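Local coordinates for chinitase A (Streptomyces coelicolor, PDB 3EBV), which probably hydrolyses internal glycosidic bonds of chitin through its family 18 glycoside hydrolase domain, the part of a longer secreted protein present in this chain, at residues W11-N16 with V47-D52; A36-T41 with V78-G83; S217-G222 with P263-A268; I145-P150 with L173-M178; Q151-Q156 with G184-C189. All coordinates share one frame; numbering follows the deposited sequence. Where two conformers were deposited one is given.

From the N terminus, contact 1 closes the loop between the end of strand 6-12 and the extended chain after strand 47-48. Contact 2 opens within that loop and closes beyond it, so the two cross; they meet along strand 32-40, which pairs with strands 6-12, 47-48 and 77-84. Contact 4 closes the beta-alpha-beta unit from strand 145-148 to strand 175-179, and contact 5, joining loops that follow these two strands, crosses it. Contact 3 comes last, in series, and links strand 219-224 to strand 267-271. Strand 219-224 also pairs with strand 175-179, placing contacts 3 and 4 side by side in the barrel, with contact 1 on the opposite side of the chain's centre from contact 3.

Contact 1: W11-N16 with V47-D52; sequences WQNFNN and VTFNLD
The chain 11-16 leaves strand 6-12 after Gln12 and turns at Asn13, the centre of an inverse gamma turn whose bond from Phe14 N to Gln12 O is weak. Facing it, residues 49-52 continue beyond strand 47-48 as extended loop, and the touching parts run 48° apart. The CA atoms of Asn13 and Asp52 come within 5.8 Å, and there a single side chain does most of the joining. Asn13 holds CG anti to its backbone N, which sends the amide across to the other segment. Asn13 OD1 accepts from Asp52 N at 2.8 Å, the N-H lying in the carbonyl plane on a lone pair and the bond nearly straight at 169°. On the other branch, Asn13 ND2 donates to Asn50 O at 2.9 Å; the acceptor lies in the amide plane, but the donor stands above the plane of the Asn50 carbonyl. Both ends of the amide are thus held and its rotation fixed. Phe49 reaches it tip to tip, with CE1 3.3 Å from Asn13 ND2, and its ring packs edge-to-face with Tyr111. Nearby, Leu51 CD1 meets the edge of the Trp11 indole at CH2, 3.9 Å away, while Trp11 NE1 is hydrogen-bonded to Gln21 O. One water accepts from Asn15 N and donates to Asp52 OD2, adding an indirect link. This two-pronged grip of an asparagine on backbone N-H and C=O ties the loop after the first strand of a family 18 TIM barrel to the excursion that follows the second.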
# COMPACT_ATOMS: atom_id res chain seq x y z
N TRP A 11 -3.03 -2.59 8.68
CA TRP A 11 -3.43 -3.07 10.04
C TRP A 11 -2.58 -4.27 10.37
O TRP A 11 -2.49 -5.21 9.57
CB TRP A 11 -4.90 -3.44 9.98
CG TRP A 11 -5.41 -4.11 11.24
CD1 TRP A 11 -5.86 -3.47 12.34
CD2 TRP A 11 -5.50 -5.52 11.50
NE1 TRP A 11 -6.23 -4.41 13.31
CE2 TRP A 11 -6.02 -5.66 12.81
CE3 TRP A 11 -5.16 -6.67 10.78
CZ2 TRP A 11 -6.27 -6.92 13.40
CZ3 TRP A 11 -5.38 -7.94 11.38
CH2 TRP A 11 -5.93 -8.03 12.67
N GLN A 12 -1.92 -4.23 11.54
CA GLN A 12 -0.98 -5.31 11.92
C GLN A 12 -1.62 -6.57 12.47
O GLN A 12 -2.30 -6.53 13.50
CB GLN A 12 -0.01 -4.82 12.97
CG GLN A 12 0.84 -3.60 12.48
CD GLN A 12 1.60 -2.90 13.61
OE1 GLN A 12 2.23 -1.87 13.41
NE2 GLN A 12 1.62 -3.52 14.83
N ASN A 13 -1.35 -7.69 11.82
CA ASN A 13 -1.72 -9.02 12.38
C ASN A 13 -0.62 -9.53 13.29
O ASN A 13 -0.22 -10.69 13.18
CB ASN A 13 -1.97 -10.00 11.22
CG ASN A 13 -2.45 -11.37 11.71
OD1 ASN A 13 -3.26 -11.43 12.61
ND2 ASN A 13 -1.94 -12.43 11.10
N PHE A 14 -0.13 -8.68 14.18
CA PHE A 14 0.99 -9.03 15.06
C PHE A 14 1.19 -7.88 16.01
O PHE A 14 0.72 -6.77 15.76
CB PHE A 14 2.29 -9.34 14.27
CG PHE A 14 2.74 -8.20 13.38
CD1 PHE A 14 3.60 -7.22 13.87
CD2 PHE A 14 2.32 -8.14 12.06
CE1 PHE A 14 4.00 -6.15 13.07
CE2 PHE A 14 2.74 -7.08 11.23
CZ PHE A 14 3.57 -6.09 11.74
N ASN A 15 1.90 -8.13 17.10
CA ASN A 15 2.17 -7.10 18.09
C ASN A 15 3.65 -6.72 18.01
O ASN A 15 4.54 -7.58 18.21
CB ASN A 15 1.83 -7.69 19.49
CG ASN A 15 2.07 -6.71 20.63
OD1 ASN A 15 2.57 -5.62 20.45
ND2 ASN A 15 1.72 -7.15 21.84
N ASN A 16 3.93 -5.45 17.68
CA ASN A 16 5.29 -4.94 17.61
C ASN A 16 5.54 -3.80 18.60
O ASN A 16 6.48 -3.03 18.44
CB ASN A 16 5.64 -4.44 16.19
CG ASN A 16 4.71 -3.30 15.75
OD1 ASN A 16 3.88 -2.84 16.54
ND2 ASN A 16 4.83 -2.86 14.48
N VAL A 47 0.58 -18.73 -0.24
CA VAL A 47 0.46 -18.03 1.03
C VAL A 47 -0.67 -18.60 1.85
O VAL A 47 -1.54 -19.33 1.35
CB VAL A 47 0.22 -16.50 0.83
CG1 VAL A 47 1.38 -15.90 0.02
CG2 VAL A 47 -1.19 -16.21 0.26
N THR A 48 -0.68 -18.22 3.13
CA THR A 48 -1.81 -18.51 3.98
C THR A 48 -1.96 -17.34 4.95
O THR A 48 -1.05 -16.50 5.09
CB THR A 48 -1.61 -19.88 4.74
OG1 THR A 48 -2.84 -20.27 5.35
CG2 THR A 48 -0.52 -19.77 5.77
N PHE A 49 -3.12 -17.26 5.57
CA PHE A 49 -3.33 -16.25 6.59
C PHE A 49 -3.76 -16.93 7.89
O PHE A 49 -4.66 -17.77 7.88
CB PHE A 49 -4.40 -15.27 6.16
CG PHE A 49 -4.71 -14.22 7.21
CD1 PHE A 49 -3.76 -13.25 7.54
CD2 PHE A 49 -5.92 -14.23 7.89
CE1 PHE A 49 -4.03 -12.31 8.52
CE2 PHE A 49 -6.19 -13.28 8.87
CZ PHE A 49 -5.26 -12.32 9.17
N ASN A 50 -3.11 -16.53 8.98
CA ASN A 50 -3.42 -17.07 10.30
C ASN A 50 -3.60 -15.89 11.25
O ASN A 50 -2.59 -15.24 11.60
CB ASN A 50 -2.26 -17.95 10.77
CG ASN A 50 -2.09 -19.22 9.91
OD1 ASN A 50 -3.04 -19.98 9.74
ND2 ASN A 50 -0.89 -19.43 9.38
N LEU A 51 -4.84 -15.61 11.63
CA LEU A 51 -5.10 -14.51 12.56
C LEU A 51 -4.29 -14.73 13.83
O LEU A 51 -4.34 -15.83 14.41
CB LEU A 51 -6.58 -14.38 12.88
CG LEU A 51 -7.01 -13.24 13.81
CD1 LEU A 51 -6.73 -11.83 13.16
CD2 LEU A 51 -8.46 -13.35 14.18
N ASP A 52 -3.55 -13.72 14.27
CA ASP A 52 -2.73 -13.79 15.49
C ASP A 52 -3.60 -13.56 16.74
O ASP A 52 -3.40 -12.61 17.50
CB ASP A 52 -1.58 -12.78 15.40
CG ASP A 52 -0.59 -12.88 16.56
OD1 ASP A 52 -0.54 -13.94 17.23
OD2 ASP A 52 0.13 -11.88 16.80
O HOH W 1 2.62 -10.90 17.74

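Contact 2: A36-T41 with V78-G83; sequences AFADAT and VIISVG
This is a buried junction of two neighbouring parallel strands, 32-40 and 77-84, the second and third of the TIM barrel. It is strongly splayed: the short segments cross at -59° with axes 4.7 Å apart at their closest. One good backbone bond spans it, from Ala38 N to Ser81 O at 2.9 Å, with the donor nearly along the C=O axis. Further on, a water donates to both Ala38 O and Gly83 O, bridging the strands where they diverge. A cis peptide between Ala36 and Phe37 lies within strand 32-40, and the CB of Ala36 sits over the centre of the Phe37 ring, 3.4 Å above its plane. Gly83 O lies over the opposite face, offset toward the rim, and Ser81 OG lies at the ring edge, 3.4 Å from Phe37 CD1. An alanine in place of Phe37 would remove the ring and would probably loosen the packing between Ala36 CB, Gly83 O and Ser81. Non-proline cis peptides and a Ser-x-Gly-Gly sequence in the third strand both recur in family 18 chitinases; Ser81 and Gly83 belong to that signature. Ser81 OG is hydrogen-bonded to Asp117 of strand 115-120. At Gly83 the backbone angles would press a CB against the preceding carbonyl O. On the outer side, Ala38 CB packs on Ile80 CG1 at 3.9 Å, with Val47 of strand 47-48 alongside.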
# COMPACT_ATOMS: atom_id res chain seq x y z
N ALA A 36 -1.75 -6.97 7.36
CA ALA A 36 -0.34 -7.27 7.27
C ALA A 36 0.05 -8.40 8.25
O ALA A 36 0.11 -8.13 9.45
CB ALA A 36 0.49 -5.99 7.60
N PHE A 37 0.38 -9.62 7.81
CA PHE A 37 0.53 -10.04 6.42
C PHE A 37 0.12 -11.50 6.29
O PHE A 37 0.01 -12.23 7.31
CB PHE A 37 2.00 -9.98 6.02
CG PHE A 37 2.61 -8.61 6.05
CD1 PHE A 37 2.46 -7.74 4.97
CD2 PHE A 37 3.36 -8.20 7.15
CE1 PHE A 37 3.04 -6.47 5.00
CE2 PHE A 37 3.95 -6.92 7.17
CZ PHE A 37 3.77 -6.06 6.09
N ALA A 38 -0.07 -11.93 5.05
CA ALA A 38 -0.13 -13.38 4.77
C ALA A 38 1.26 -13.97 5.04
O ALA A 38 2.26 -13.25 5.04
CB ALA A 38 -0.58 -13.65 3.36
N ASP A 39 1.30 -15.27 5.32
CA ASP A 39 2.54 -16.01 5.61
C ASP A 39 2.93 -16.85 4.36
O ASP A 39 2.06 -17.39 3.70
CB ASP A 39 2.29 -16.93 6.83
CG ASP A 39 2.22 -16.15 8.18
OD1 ASP A 39 3.10 -15.30 8.40
OD2 ASP A 39 1.31 -16.43 9.00
N ALA A 40 4.22 -16.94 4.04
CA ALA A 40 4.69 -17.97 3.08
C ALA A 40 4.46 -19.38 3.65
O ALA A 40 4.32 -19.55 4.86
CB ALA A 40 6.15 -17.79 2.77
N THR A 41 4.41 -20.37 2.76
CA THR A 41 4.30 -21.79 3.18
C THR A 41 5.45 -22.58 2.56
O THR A 41 6.35 -22.02 1.90
CB THR A 41 2.96 -22.43 2.77
OG1 THR A 41 2.96 -22.63 1.35
CG2 THR A 41 1.79 -21.56 3.15
N VAL A 78 -11.15 -4.15 2.38
CA VAL A 78 -10.16 -4.79 3.23
C VAL A 78 -9.43 -5.80 2.38
O VAL A 78 -10.07 -6.69 1.81
CB VAL A 78 -10.80 -5.51 4.47
CG1 VAL A 78 -9.73 -6.10 5.40
CG2 VAL A 78 -11.70 -4.52 5.24
N ILE A 79 -8.12 -5.67 2.27
CA ILE A 79 -7.34 -6.55 1.40
C ILE A 79 -6.25 -7.25 2.20
O ILE A 79 -5.92 -6.81 3.31
CB ILE A 79 -6.73 -5.72 0.22
CG1 ILE A 79 -5.74 -4.66 0.74
CG2 ILE A 79 -7.88 -5.10 -0.61
CD1 ILE A 79 -5.16 -3.76 -0.39
N ILE A 80 -5.73 -8.36 1.68
CA ILE A 80 -4.62 -9.08 2.31
C ILE A 80 -3.29 -8.65 1.72
O ILE A 80 -3.12 -8.71 0.49
CB ILE A 80 -4.85 -10.64 2.25
CG1 ILE A 80 -3.76 -11.40 2.99
CG2 ILE A 80 -5.01 -11.14 0.80
CD1 ILE A 80 -3.75 -11.11 4.50
N SER A 81 -2.34 -8.26 2.57
CA SER A 81 -1.00 -7.89 2.08
C SER A 81 -0.08 -9.07 2.14
O SER A 81 -0.02 -9.77 3.18
CB SER A 81 -0.43 -6.71 2.87
OG SER A 81 0.82 -6.31 2.33
N VAL A 82 0.66 -9.31 1.07
CA VAL A 82 1.66 -10.37 1.02
C VAL A 82 3.07 -9.80 1.12
O VAL A 82 3.39 -8.82 0.42
CB VAL A 82 1.54 -11.17 -0.30
CG1 VAL A 82 2.56 -12.29 -0.34
CG2 VAL A 82 0.11 -11.71 -0.45
N GLY A 83 3.91 -10.36 1.98
CA GLY A 83 5.30 -9.94 2.04
C GLY A 83 5.64 -9.33 3.36
O GLY A 83 5.59 -10.01 4.40
O HOH W 2 4.59 -12.61 3.79

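Contact 3: S217-G222 with P263-A268; sequences SQVGLG and PDLRGA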
# COMPACT_ATOMS: atom_id res chain seq x y z
N SER A 217 -4.86 8.24 -10.67
CA SER A 217 -5.60 7.46 -9.69
C SER A 217 -4.83 6.23 -9.25
O SER A 217 -5.29 5.54 -8.30
CB SER A 217 -6.94 6.97 -10.26
OG SER A 217 -6.70 6.16 -11.38
N GLN A 218 -3.70 5.94 -9.90
CA GLN A 218 -2.91 4.75 -9.56
C GLN A 218 -1.65 5.10 -8.74
O GLN A 218 -0.82 4.23 -8.53
CB GLN A 218 -2.50 3.98 -10.82
CG GLN A 218 -3.75 3.39 -11.48
CD GLN A 218 -3.46 2.76 -12.81
OE1 GLN A 218 -2.75 3.30 -13.66
NE2 GLN A 218 -4.06 1.58 -13.02
N VAL A 219 -1.56 6.35 -8.27
CA VAL A 219 -0.37 6.79 -7.51
C VAL A 219 -0.78 7.31 -6.13
O VAL A 219 -1.65 8.18 -6.03
CB VAL A 219 0.38 7.90 -8.28
CG1 VAL A 219 1.59 8.44 -7.47
CG2 VAL A 219 0.87 7.36 -9.65
N GLY A 220 -0.21 6.68 -5.09
CA GLY A 220 -0.51 7.07 -3.68
C GLY A 220 0.81 7.34 -2.95
O GLY A 220 1.83 6.68 -3.22
N LEU A 221 0.76 8.29 -2.01
CA LEU A 221 1.97 8.67 -1.24
C LEU A 221 1.97 7.89 0.09
O LEU A 221 1.18 8.21 0.98
CB LEU A 221 2.00 10.20 -0.96
CG LEU A 221 1.86 11.07 -2.23
CD1 LEU A 221 2.01 12.48 -1.74
CD2 LEU A 221 2.95 10.79 -3.23
N GLY A 222 2.89 6.91 0.20
CA GLY A 222 2.98 6.09 1.45
C GLY A 222 4.05 6.65 2.39
O GLY A 222 5.19 6.84 2.01
N PRO A 263 -5.04 16.26 -10.77
CA PRO A 263 -6.11 16.37 -9.77
C PRO A 263 -6.69 15.03 -9.32
O PRO A 263 -7.23 14.98 -8.19
CB PRO A 263 -7.20 17.22 -10.46
CG PRO A 263 -6.67 17.57 -11.78
CD PRO A 263 -5.28 17.09 -11.98
N ASP A 264 -6.59 13.99 -10.15
CA ASP A 264 -7.14 12.66 -9.77
C ASP A 264 -6.15 11.78 -9.01
O ASP A 264 -6.38 10.58 -8.86
CB ASP A 264 -7.69 11.91 -10.98
CG ASP A 264 -8.94 12.56 -11.55
OD1 ASP A 264 -9.59 13.38 -10.85
OD2 ASP A 264 -9.24 12.27 -12.73
N LEU A 265 -5.07 12.38 -8.53
CA LEU A 265 -4.09 11.64 -7.68
C LEU A 265 -4.86 10.85 -6.62
O LEU A 265 -5.75 11.42 -5.94
CB LEU A 265 -3.14 12.63 -7.00
CG LEU A 265 -1.96 11.95 -6.33
CD1 LEU A 265 -0.95 11.43 -7.35
CD2 LEU A 265 -1.31 12.92 -5.38
N ARG A 266 -4.52 9.57 -6.44
CA ARG A 266 -5.39 8.75 -5.57
C ARG A 266 -5.46 9.27 -4.13
O ARG A 266 -6.52 9.42 -3.55
CB ARG A 266 -4.93 7.29 -5.55
CG ARG A 266 -5.79 6.38 -4.64
CD ARG A 266 -7.20 6.24 -5.15
NE ARG A 266 -7.14 5.42 -6.34
CZ ARG A 266 -8.16 4.72 -6.81
NH1 ARG A 266 -9.35 4.79 -6.23
NH2 ARG A 266 -7.97 3.98 -7.91
N GLY A 267 -4.29 9.49 -3.52
CA GLY A 267 -4.26 9.86 -2.11
C GLY A 267 -2.97 9.43 -1.44
O GLY A 267 -1.87 9.62 -1.98
N ALA A 268 -3.14 8.83 -0.25
CA ALA A 268 -1.99 8.56 0.61
C ALA A 268 -2.14 7.21 1.27
O ALA A 268 -3.20 6.58 1.20
CB ALA A 268 -1.80 9.68 1.68
O HOH W 3 -6.98 3.27 -10.42
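Ser217 O is the polar focus, gripped by the guanidinium of Arg266. Arg266 NE donates to Ser217 O at 2.7 Å, within the plane of that carbonyl and close to the guanidinium plane, and NH2 adds a weak bond to the same oxygen. The arginine gets there by bending: CG starts anti to the backbone N, but turns at chi2 (66°) and chi3 (71°) fold the chain back so that the guanidinium presents its edge. A water joins Ser217 OG to Arg266 NH2, the latter bond weak. Deeper in, Leu221 N donates to Gly267 O at 2.9 Å on a lone pair, whereas Arg266 N to Val219 O is weak. Leu221 and Ala268 form a parallel bridge, supported by a CA-H...O contact from Ala268 CA to Leu221 O. These strands, 219-224 and 267-271, are the seventh and eighth of the TIM barrel, linked by a beta-alpha-beta crossover through helix 237-249, and the contact lies where they begin. Leu265 CD1 packs obliquely on Val219 CB at 3.9 Å. Gly267 takes backbone angles at which a CB would collide with the preceding carbonyl. In the next shell, Arg266 NH1 is hydrogen-bonded to Leu3 O, a second hold on the guanidinium, from the N-terminal end of the chain. Gln218 bonds through NE2 to Lys170 O and Leu173 O, tying the start of the strand to the approach of strand 175-179, and helices 199-210 and 237-249 cover Leu221 and Leu265.

Contact 4: I145-P150 with L173-M178; sequences ILTMAP and LTVVNM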
# COMPACT_ATOMS: atom_id res chain seq x y z
N ILE A 145 -9.69 -5.44 -5.76
CA ILE A 145 -8.75 -4.37 -5.40
C ILE A 145 -7.35 -4.94 -5.51
O ILE A 145 -7.03 -6.02 -4.96
CB ILE A 145 -9.00 -3.89 -3.96
CG1 ILE A 145 -10.43 -3.32 -3.82
CG2 ILE A 145 -7.91 -2.87 -3.51
CD1 ILE A 145 -10.75 -2.08 -4.68
N LEU A 146 -6.46 -4.18 -6.20
CA LEU A 146 -5.08 -4.63 -6.37
C LEU A 146 -4.20 -3.42 -6.06
O LEU A 146 -4.25 -2.41 -6.79
CB LEU A 146 -4.82 -5.12 -7.81
CG LEU A 146 -3.33 -5.39 -8.13
CD1 LEU A 146 -2.67 -6.42 -7.21
CD2 LEU A 146 -3.28 -5.83 -9.62
N THR A 147 -3.43 -3.53 -4.98
CA THR A 147 -2.48 -2.45 -4.67
C THR A 147 -1.07 -3.03 -4.63
O THR A 147 -0.87 -4.23 -4.53
CB THR A 147 -2.84 -1.77 -3.29
OG1 THR A 147 -2.62 -2.70 -2.21
CG2 THR A 147 -4.29 -1.32 -3.25
N MSE A 148 -0.05 -2.14 -4.67
CA MSE A 148 1.34 -2.56 -4.55
C MSE A 148 2.04 -1.52 -3.70
O MSE A 148 1.67 -0.34 -3.79
CB MSE A 148 2.02 -2.62 -5.92
CG MSE A 148 1.23 -3.49 -6.93
SE MSE A 148 2.18 -3.59 -8.65
CE MSE A 148 3.22 -5.21 -8.27
N ALA A 149 3.01 -1.98 -2.93
CA ALA A 149 3.76 -1.09 -2.02
C ALA A 149 5.27 -1.25 -2.26
O ALA A 149 6.03 -1.70 -1.40
CB ALA A 149 3.41 -1.40 -0.54
N PRO A 150 5.73 -0.86 -3.46
CA PRO A 150 7.17 -0.92 -3.75
C PRO A 150 7.98 -0.05 -2.79
O PRO A 150 7.45 0.91 -2.23
CB PRO A 150 7.28 -0.27 -5.15
CG PRO A 150 6.00 0.56 -5.30
CD PRO A 150 4.94 -0.24 -4.55
N LEU A 173 -5.08 -2.58 -11.97
CA LEU A 173 -4.35 -2.03 -10.84
C LEU A 173 -5.15 -0.89 -10.19
O LEU A 173 -5.56 0.08 -10.88
CB LEU A 173 -3.03 -1.49 -11.35
CG LEU A 173 -2.18 -0.70 -10.37
CD1 LEU A 173 -1.60 -1.60 -9.24
CD2 LEU A 173 -1.01 -0.09 -11.21
N THR A 174 -5.35 -0.97 -8.87
CA THR A 174 -6.01 0.11 -8.14
C THR A 174 -5.03 1.27 -7.85
O THR A 174 -5.22 2.39 -8.36
CB THR A 174 -6.63 -0.39 -6.83
OG1 THR A 174 -7.46 -1.55 -7.14
CG2 THR A 174 -7.47 0.70 -6.19
N VAL A 175 -3.98 0.97 -7.07
CA VAL A 175 -3.03 2.04 -6.73
C VAL A 175 -1.71 1.46 -6.30
O VAL A 175 -1.63 0.40 -5.67
CB VAL A 175 -3.61 2.97 -5.62
CG1 VAL A 175 -3.99 2.20 -4.34
CG2 VAL A 175 -2.68 4.11 -5.29
N VAL A 176 -0.65 2.19 -6.70
CA VAL A 176 0.72 1.94 -6.23
C VAL A 176 0.95 2.90 -5.09
O VAL A 176 1.13 4.10 -5.30
CB VAL A 176 1.78 2.15 -7.32
CG1 VAL A 176 3.17 1.89 -6.77
CG2 VAL A 176 1.53 1.16 -8.49
N ASN A 177 0.95 2.38 -3.86
CA ASN A 177 1.29 3.16 -2.66
C ASN A 177 2.77 2.94 -2.34
O ASN A 177 3.12 2.10 -1.51
CB ASN A 177 0.45 2.71 -1.46
CG ASN A 177 -1.04 3.02 -1.59
OD1 ASN A 177 -1.43 4.15 -1.96
ND2 ASN A 177 -1.91 2.02 -1.22
N MSE A 178 3.65 3.64 -3.05
CA MSE A 178 5.08 3.44 -2.76
C MSE A 178 5.42 3.86 -1.32
O MSE A 178 4.76 4.73 -0.74
CB MSE A 178 5.97 4.21 -3.77
CG MSE A 178 7.45 3.95 -3.53
SE MSE A 178 8.48 4.60 -5.08
CE MSE A 178 8.40 6.50 -4.76
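With chi1 at -52°, Thr174 sets OG1 beside its own backbone N and anti to the carbonyl carbon, turning the hydroxyl straight at the neighbouring strand. There Thr174 OG1 accepts from Leu146 N at 3.0 Å, in an almost linear bond (172°). The backbone of the same threonine answers: Thr174 N donates to Leu146 O at 2.8 Å in the carbonyl plane, and Val175 N adds a weak second bond to that oxygen. A valine at Thr174 would lack the hydroxyl acceptor, and the amide of Leu146 would probably lose its bond to this segment. Beyond Thr174 the pairing of strands 145-148 and 175-179 becomes regular and parallel. Met148 N donates to Val175 O at 3.2 Å, and Asn177 N reaches Met148 O at 2.8 Å nearly along the C=O axis. On the face with Val175, Thr147 CG2 lies side by side with Val175 CG1, 3.7 Å apart, while Thr147 OG1, held between its backbone N and carbonyl carbon, is hydrogen-bonded to Asp117. On the other face the selenomethionine Met148 offers CG to Leu173 CD1, crossing it at about a right angle and also touching helix 161-168. Pro150 also crosses Val176, its CG pressed tightly to CG1 at 3.5 Å. The two strands are the fifth and sixth of the barrel, joined in a beta-alpha-beta unit through that helix. Chemically, a side-chain oxygen extends the strand bonding at one end, while the bond from Thr147 is likely to restrain Asp117, a carboxylate of the family 18 DxxDxDxE signature that runs through strand 115-120.

Contact 5: Q151-Q156 with G184-C189; sequences QTIDMQ and GTMLGC
Two loops that follow the fifth and sixth strands of the TIM barrel meet here near the surface. One holds a short 3-10 turn beginning at Thr152; the other includes strand 186-187, which pairs antiparallel with strand 193-194 and leads to Cys189, in a disulfide with Cys207. The backbones stay well apart, the CA atoms of Thr152 and Met186 being 7.4 Å from each other, so side chains make the contact. Polar interactions mainly shape the first loop. Asp154 N donates to Gln151 O at 2.9 Å, and Asp154 OD2 uses its anti lone pair to accept from Gln151 N at 3.0 Å, so that one residue grips Gln151 twice. Thr152 OG1, between its backbone N and carbonyl carbon, is hydrogen-bonded to Ser183 OG, tying the turn to the chain just before the second segment. The packing centres on the selenomethionine Met186, whose CB points toward the turn and whose chain bends at chi2 (-74°) and again at chi3. Its SE passes Thr152 OG1 at 3.6 Å on one flank and Gln156 CG at 3.8 Å on another, with Leu205 of helix 199-210 also touching Met186 and Thr152. Gln156, farther along the same loop, lies across Leu187 at about a right angle. At the tip, Met186 CE is pressed against Ile153 CG2 at 3.4 Å, tighter than usual for two carbons.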
# COMPACT_ATOMS: atom_id res chain seq x y z
N GLN A 151 9.26 -0.41 -2.65
CA GLN A 151 10.24 0.50 -2.06
C GLN A 151 10.72 1.47 -3.13
O GLN A 151 10.49 1.28 -4.35
CB GLN A 151 11.40 -0.33 -1.49
CG GLN A 151 10.95 -1.13 -0.27
CD GLN A 151 12.09 -1.95 0.27
OE1 GLN A 151 12.85 -1.47 1.12
NE2 GLN A 151 12.26 -3.16 -0.26
N THR A 152 11.40 2.56 -2.71
CA THR A 152 11.75 3.56 -3.70
C THR A 152 12.66 3.00 -4.81
O THR A 152 12.58 3.42 -5.97
CB THR A 152 12.42 4.79 -3.01
OG1 THR A 152 13.55 4.33 -2.26
CG2 THR A 152 11.43 5.50 -2.16
N ILE A 153 13.53 2.07 -4.45
CA ILE A 153 14.44 1.47 -5.45
C ILE A 153 13.70 0.70 -6.55
O ILE A 153 14.27 0.43 -7.63
CB ILE A 153 15.45 0.49 -4.81
CG1 ILE A 153 14.73 -0.63 -4.04
CG2 ILE A 153 16.41 1.27 -3.94
CD1 ILE A 153 15.67 -1.69 -3.46
N ASP A 154 12.42 0.39 -6.30
CA ASP A 154 11.64 -0.41 -7.24
C ASP A 154 10.90 0.42 -8.29
O ASP A 154 10.31 -0.16 -9.22
CB ASP A 154 10.62 -1.24 -6.47
CG ASP A 154 11.26 -2.23 -5.50
OD1 ASP A 154 12.19 -2.95 -5.93
OD2 ASP A 154 10.84 -2.27 -4.33
N MSE A 155 10.89 1.75 -8.14
CA MSE A 155 10.14 2.62 -9.07
C MSE A 155 11.00 3.80 -9.54
O MSE A 155 10.46 4.86 -9.89
CB MSE A 155 8.88 3.18 -8.40
CG MSE A 155 7.94 2.14 -7.74
SE MSE A 155 6.98 1.05 -9.08
CE MSE A 155 5.75 2.37 -9.69
N GLN A 156 12.30 3.60 -9.63
CA GLN A 156 13.21 4.66 -10.10
C GLN A 156 13.16 4.83 -11.61
O GLN A 156 13.52 5.88 -12.13
CB GLN A 156 14.63 4.36 -9.62
CG GLN A 156 14.86 4.82 -8.17
CD GLN A 156 14.99 6.35 -8.06
OE1 GLN A 156 14.00 7.08 -7.78
NE2 GLN A 156 16.20 6.82 -8.24
N GLY A 184 17.40 5.43 1.20
CA GLY A 184 18.53 6.28 0.87
C GLY A 184 18.08 7.37 -0.12
O GLY A 184 16.91 7.39 -0.58
N THR A 185 19.01 8.24 -0.48
CA THR A 185 18.67 9.27 -1.48
C THR A 185 18.32 8.59 -2.81
O THR A 185 18.78 7.48 -3.13
CB THR A 185 19.80 10.31 -1.66
OG1 THR A 185 20.99 9.62 -2.06
CG2 THR A 185 20.04 11.10 -0.36
N MSE A 186 17.48 9.28 -3.57
CA MSE A 186 16.95 8.77 -4.82
C MSE A 186 16.90 9.86 -5.87
O MSE A 186 16.87 11.04 -5.52
CB MSE A 186 15.51 8.28 -4.58
CG MSE A 186 15.44 7.05 -3.67
SE MSE A 186 16.04 5.45 -4.63
CE MSE A 186 16.89 4.50 -3.12
N LEU A 187 16.83 9.48 -7.14
CA LEU A 187 16.65 10.49 -8.21
C LEU A 187 15.17 10.82 -8.37
O LEU A 187 14.29 9.92 -8.27
CB LEU A 187 17.19 9.98 -9.55
CG LEU A 187 18.65 9.59 -9.52
CD1 LEU A 187 19.05 9.18 -10.93
CD2 LEU A 187 19.49 10.80 -9.13
N GLY A 188 14.86 12.08 -8.65
CA GLY A 188 13.50 12.44 -9.04
C GLY A 188 13.32 12.40 -10.55
O GLY A 188 14.26 12.03 -11.28
N CYS A 189 12.12 12.76 -11.02
CA CYS A 189 11.89 12.67 -12.47
C CYS A 189 12.73 13.67 -13.27
O CYS A 189 12.88 13.55 -14.50
CB CYS A 189 10.42 12.87 -12.81
SG CYS A 189 9.87 14.54 -12.34